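Local coordinates for protein iron-regulated transcriptional activator AFT2 (Saccharomyces cerevisiae, PDB 4LMG) that activates genes of the iron regulon when iron is scarce by recognising the iron-responsive element 5'-CACCC-3' in their promoters, at residues F75-A80 with W88-M93. Sequence-based numbering, arbitrary orientation.
Sequences FRIRAA and WNVVVM. With nucleotides of chain H.
A beta hairpin of the WRKY-GCM1 fold brings F75-A80 against W88-M93, two neighbouring strands of the antiparallel sheet in the DNA-binding domain. The short strand axes run at 167° to each other and 4.7 Å apart. Six backbone hydrogen bonds join R76 to M93, R78 to V91 and A80 to N89, two per pair; M93 N to R76 O is the shortest, at 2.7 Å, with the donor M93 N lying nearly along the R76 C=O axis. In the non-hydrogen-bonded pairs I77-V92 and A79-V90, side chains pack on the face covered by helix 21-29. There the I77 and V90 side chains cross obliquely, I77 CG2, anti to the backbone N, coming within 3.8 Å of V90 CG1. F75, whose ring stacks on the zinc ligand H97, brings CE2 to 3.7 Å from V92 CG1, linking the hairpin to the metal site formed by C50, C73, H97 and H99. At the other end, the W88 indole lies alongside A79 and A80, with A79 O at its edge. The opposite face, bearing R76, R78 and M93, meets DNA. M93 extends beyond CG, though it is poorly ordered, and its CE reaches R78 CB at 3.6 Å, while SD approaches the sugar carbon C5' of DA1 of chain H. The R76 chain bends at chi2 (-58°), which turns its guanidinium over the adenine. F75 O and C73 O both accept from NH1, fixing that group's orientation, and C2 of DA1 of chain H sits over one guanidinium face, 3.1 Å from R76 NH2.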
ATOM      1  N   PHE A  75       0.631 -18.934  -8.921  1.00 38.18           N
ATOM      2  CA  PHE A  75      -0.702 -19.224  -8.396  1.00 32.39           C
ATOM      3  C   PHE A  75      -1.514 -17.948  -8.188  1.00 37.44           C
ATOM      4  O   PHE A  75      -1.022 -16.977  -7.609  1.00 35.42           O
ATOM      5  CB  PHE A  75      -0.590 -19.996  -7.081  1.00 32.33           C
ATOM      6  CG  PHE A  75      -1.916 -20.362  -6.470  1.00 28.29           C
ATOM      7  CD1 PHE A  75      -2.471 -19.587  -5.465  1.00 21.86           C
ATOM      8  CD2 PHE A  75      -2.600 -21.494  -6.889  1.00 33.64           C
ATOM      9  CE1 PHE A  75      -3.687 -19.930  -4.893  1.00 21.41           C
ATOM     10  CE2 PHE A  75      -3.814 -21.840  -6.324  1.00 26.43           C
ATOM     11  CZ  PHE A  75      -4.358 -21.057  -5.324  1.00 21.12           C
ATOM     12  N   ARG A  76      -2.757 -17.953  -8.663  1.00 24.35           N
ATOM     13  CA  ARG A  76      -3.629 -16.791  -8.531  1.00 31.15           C
ATOM     14  C   ARG A  76      -5.082 -17.183  -8.296  1.00 35.78           C
ATOM     15  O   ARG A  76      -5.595 -18.113  -8.914  1.00 29.46           O
ATOM     16  CB  ARG A  76      -3.543 -15.900  -9.774  1.00 30.27           C
ATOM     17  CG  ARG A  76      -2.252 -15.112  -9.910  1.00 31.97           C
ATOM     18  CD  ARG A  76      -2.015 -14.221  -8.703  1.00 33.81           C
ATOM     19  NE  ARG A  76      -0.871 -13.334  -8.896  1.00 32.10           N
ATOM     20  CZ  ARG A  76       0.399 -13.720  -8.801  1.00 32.87           C
ATOM     21  NH1 ARG A  76       0.693 -14.984  -8.520  1.00 20.02           N
ATOM     22  NH2 ARG A  76       1.375 -12.843  -8.988  1.00 35.58           N
ATOM     23  N   ILE A  77      -5.741 -16.464  -7.397  1.00 34.28           N
ATOM     24  CA  ILE A  77      -7.180 -16.601  -7.222  1.00 30.74           C
ATOM     25  C   ILE A  77      -7.838 -15.259  -7.512  1.00 38.30           C
ATOM     26  O   ILE A  77      -7.409 -14.223  -7.002  1.00 34.15           O
ATOM     27  CB  ILE A  77      -7.547 -17.051  -5.801  1.00 30.57           C
ATOM     28  CG1 ILE A  77      -6.882 -18.390  -5.475  1.00 30.26           C
ATOM     29  CG2 ILE A  77      -9.055 -17.163  -5.653  1.00 27.76           C
ATOM     30  CD1 ILE A  77      -7.257 -18.934  -4.120  1.00 23.21           C
ATOM     31  N   ARG A  78      -8.875 -15.276  -8.340  1.00 32.63           N
ATOM     32  CA  ARG A  78      -9.560 -14.046  -8.707  1.00 29.73           C
ATOM     33  C   ARG A  78     -11.051 -14.135  -8.408  1.00 25.81           C
ATOM     34  O   ARG A  78     -11.755 -14.975  -8.960  1.00 28.35           O
ATOM     35  CB  ARG A  78      -9.326 -13.727 -10.185  1.00 43.86           C
ATOM     36  CG  ARG A  78      -9.832 -12.360 -10.623  1.00 57.57           C
ATOM     37  CD  ARG A  78      -9.199 -11.955 -11.944  1.00 72.04           C
ATOM     38  NE  ARG A  78      -9.734 -10.698 -12.453  1.00 86.91           N
ATOM     39  CZ  ARG A  78     -10.716 -10.613 -13.346  1.00 96.31           C
ATOM     40  NH1 ARG A  78     -11.270 -11.717 -13.829  1.00 99.29           N
ATOM     41  NH2 ARG A  78     -11.143  -9.426 -13.756  1.00 95.52           N
ATOM     42  N   ALA A  79     -11.518 -13.279  -7.507  1.00 24.85           N
ATOM     43  CA  ALA A  79     -12.938 -13.181  -7.212  1.00 28.56           C
ATOM     44  C   ALA A  79     -13.482 -11.917  -7.857  1.00 33.19           C
ATOM     45  O   ALA A  79     -12.964 -10.825  -7.628  1.00 39.09           O
ATOM     46  CB  ALA A  79     -13.171 -13.161  -5.714  1.00 18.60           C
ATOM     47  N   ALA A  80     -14.524 -12.067  -8.667  1.00 33.67           N
ATOM     48  CA  ALA A  80     -15.086 -10.940  -9.401  1.00 32.38           C
ATOM     49  C   ALA A  80     -16.602 -10.857  -9.249  1.00 32.55           C
ATOM     50  O   ALA A  80     -17.301 -11.863  -9.336  1.00 37.50           O
ATOM     51  CB  ALA A  80     -14.703 -11.025 -10.873  1.00 30.64           C
ATOM     52  N   TRP A  88     -20.834 -13.071  -6.776  1.00 43.02           N
ATOM     53  CA  TRP A  88     -19.390 -13.178  -6.933  1.00 36.31           C
ATOM     54  C   TRP A  88     -19.025 -14.517  -7.549  1.00 32.98           C
ATOM     55  O   TRP A  88     -19.552 -15.553  -7.147  1.00 34.41           O
ATOM     56  CB  TRP A  88     -18.691 -13.048  -5.578  1.00 33.34           C
ATOM     57  CG  TRP A  88     -18.736 -11.674  -4.986  1.00 34.25           C
ATOM     58  CD1 TRP A  88     -19.738 -11.139  -4.229  1.00 26.12           C
ATOM     59  CD2 TRP A  88     -17.726 -10.663  -5.087  1.00 33.74           C
ATOM     60  NE1 TRP A  88     -19.416  -9.854  -3.858  1.00 37.02           N
ATOM     61  CE2 TRP A  88     -18.186  -9.538  -4.372  1.00 35.87           C
ATOM     62  CE3 TRP A  88     -16.478 -10.598  -5.716  1.00 29.78           C
ATOM     63  CZ2 TRP A  88     -17.443  -8.362  -4.269  1.00 28.54           C
ATOM     64  CZ3 TRP A  88     -15.740  -9.428  -5.613  1.00 29.29           C
ATOM     65  CH2 TRP A  88     -16.225  -8.328  -4.894  1.00 27.78           C
ATOM     66  N   ASN A  89     -18.129 -14.503  -8.528  1.00 29.36           N
ATOM     67  CA  ASN A  89     -17.554 -15.750  -9.009  1.00 34.61           C
ATOM     68  C   ASN A  89     -16.071 -15.850  -8.650  1.00 39.95           C
ATOM     69  O   ASN A  89     -15.341 -14.856  -8.675  1.00 30.57           O
ATOM     70  CB  ASN A  89     -17.803 -15.958 -10.509  1.00 49.88           C
ATOM     71  CG  ASN A  89     -17.190 -14.871 -11.366  1.00 61.48           C
ATOM     72  OD1 ASN A  89     -16.092 -15.030 -11.898  1.00 61.38           O
ATOM     73  ND2 ASN A  89     -17.906 -13.763 -11.518  1.00 73.84           N
ATOM     74  N   VAL A  90     -15.637 -17.051  -8.287  1.00 31.63           N
ATOM     75  CA  VAL A  90     -14.264 -17.253  -7.859  1.00 33.00           C
ATOM     76  C   VAL A  90     -13.563 -18.256  -8.762  1.00 34.20           C
ATOM     77  O   VAL A  90     -14.045 -19.373  -8.961  1.00 40.30           O
ATOM     78  CB  VAL A  90     -14.194 -17.733  -6.400  1.00 35.80           C
ATOM     79  CG1 VAL A  90     -12.748 -17.838  -5.946  1.00 39.00           C
ATOM     80  CG2 VAL A  90     -14.974 -16.790  -5.497  1.00 29.07           C
ATOM     81  N   VAL A  91     -12.426 -17.849  -9.312  1.00 33.22           N
ATOM     82  CA  VAL A  91     -11.674 -18.705 -10.216  1.00 35.74           C
ATOM     83  C   VAL A  91     -10.228 -18.861  -9.762  1.00 41.78           C
ATOM     84  O   VAL A  91      -9.592 -17.895  -9.334  1.00 41.53           O
ATOM     85  CB  VAL A  91     -11.686 -18.149 -11.650  1.00 47.67           C
ATOM     86  CG1 VAL A  91     -11.004 -19.120 -12.600  1.00 50.74           C
ATOM     87  CG2 VAL A  91     -13.115 -17.875 -12.100  1.00 51.64           C
ATOM     88  N   VAL A  92      -9.719 -20.085  -9.853  1.00 40.98           N
ATOM     89  CA  VAL A  92      -8.319 -20.358  -9.565  1.00 36.62           C
ATOM     90  C   VAL A  92      -7.532 -20.433 -10.869  1.00 42.48           C
ATOM     91  O   VAL A  92      -7.935 -21.118 -11.809  1.00 42.04           O
ATOM     92  CB  VAL A  92      -8.145 -21.685  -8.802  1.00 36.87           C
ATOM     93  CG1 VAL A  92      -6.671 -21.998  -8.622  1.00 27.89           C
ATOM     94  CG2 VAL A  92      -8.855 -21.627  -7.458  1.00 31.78           C
ATOM     95  N   MET A  93      -6.409 -19.724 -10.919  1.00 43.49           N
ATOM     96  CA  MET A  93      -5.558 -19.696 -12.101  1.00 50.27           C
ATOM     97  C   MET A  93      -4.169 -20.232 -11.765  1.00 59.74           C
ATOM     98  O   MET A  93      -3.765 -20.235 -10.603  1.00 60.49           O
ATOM     99  CB  MET A  93      -5.446 -18.267 -12.631  1.00 58.34           C
ATOM    100  CG  MET A  93      -6.781 -17.554 -12.767  1.00 60.63           C
ATOM    101  SD  MET A  93      -6.605 -15.800 -13.140  1.00104.60           S
ATOM    102  CE  MET A  93      -8.324 -15.306 -13.242  1.00145.29           C
TER
ATOM    103  O5'  DA H   1      -6.745 -11.830 -14.343  1.00 94.44           O
ATOM    104  C5'  DA H   1      -5.582 -12.320 -13.678  1.00 91.14           C
ATOM    105  C4'  DA H   1      -5.130 -11.362 -12.589  1.00 86.75           C
ATOM    106  O4'  DA H   1      -4.041 -11.958 -11.843  1.00 88.65           O
ATOM    107  C3'  DA H   1      -4.570 -10.036 -13.078  1.00 84.25           C
ATOM    108  O3'  DA H   1      -4.655  -9.061 -12.045  1.00 78.18           O
ATOM    109  C2'  DA H   1      -3.119 -10.400 -13.378  1.00 87.32           C
ATOM    110  C1'  DA H   1      -2.808 -11.434 -12.297  1.00 90.85           C
ATOM    111  N9   DA H   1      -1.995 -12.549 -12.776  1.00100.89           N
ATOM    112  C8   DA H   1      -2.428 -13.653 -13.458  1.00103.41           C
ATOM    113  N7   DA H   1      -1.473 -14.497 -13.762  1.00106.06           N
ATOM    114  C5   DA H   1      -0.333 -13.907 -13.243  1.00110.37           C
ATOM    115  C6   DA H   1       1.019 -14.304 -13.232  1.00116.10           C
ATOM    116  N6   DA H   1       1.458 -15.441 -13.785  1.00118.04           N
ATOM    117  N1   DA H   1       1.906 -13.483 -12.629  1.00117.72           N
ATOM    118  C2   DA H   1       1.462 -12.347 -12.077  1.00114.93           C
ATOM    119  N3   DA H   1       0.221 -11.868 -12.023  1.00109.80           N
ATOM    120  C4   DA H   1      -0.636 -12.704 -12.630  1.00107.03           C
TER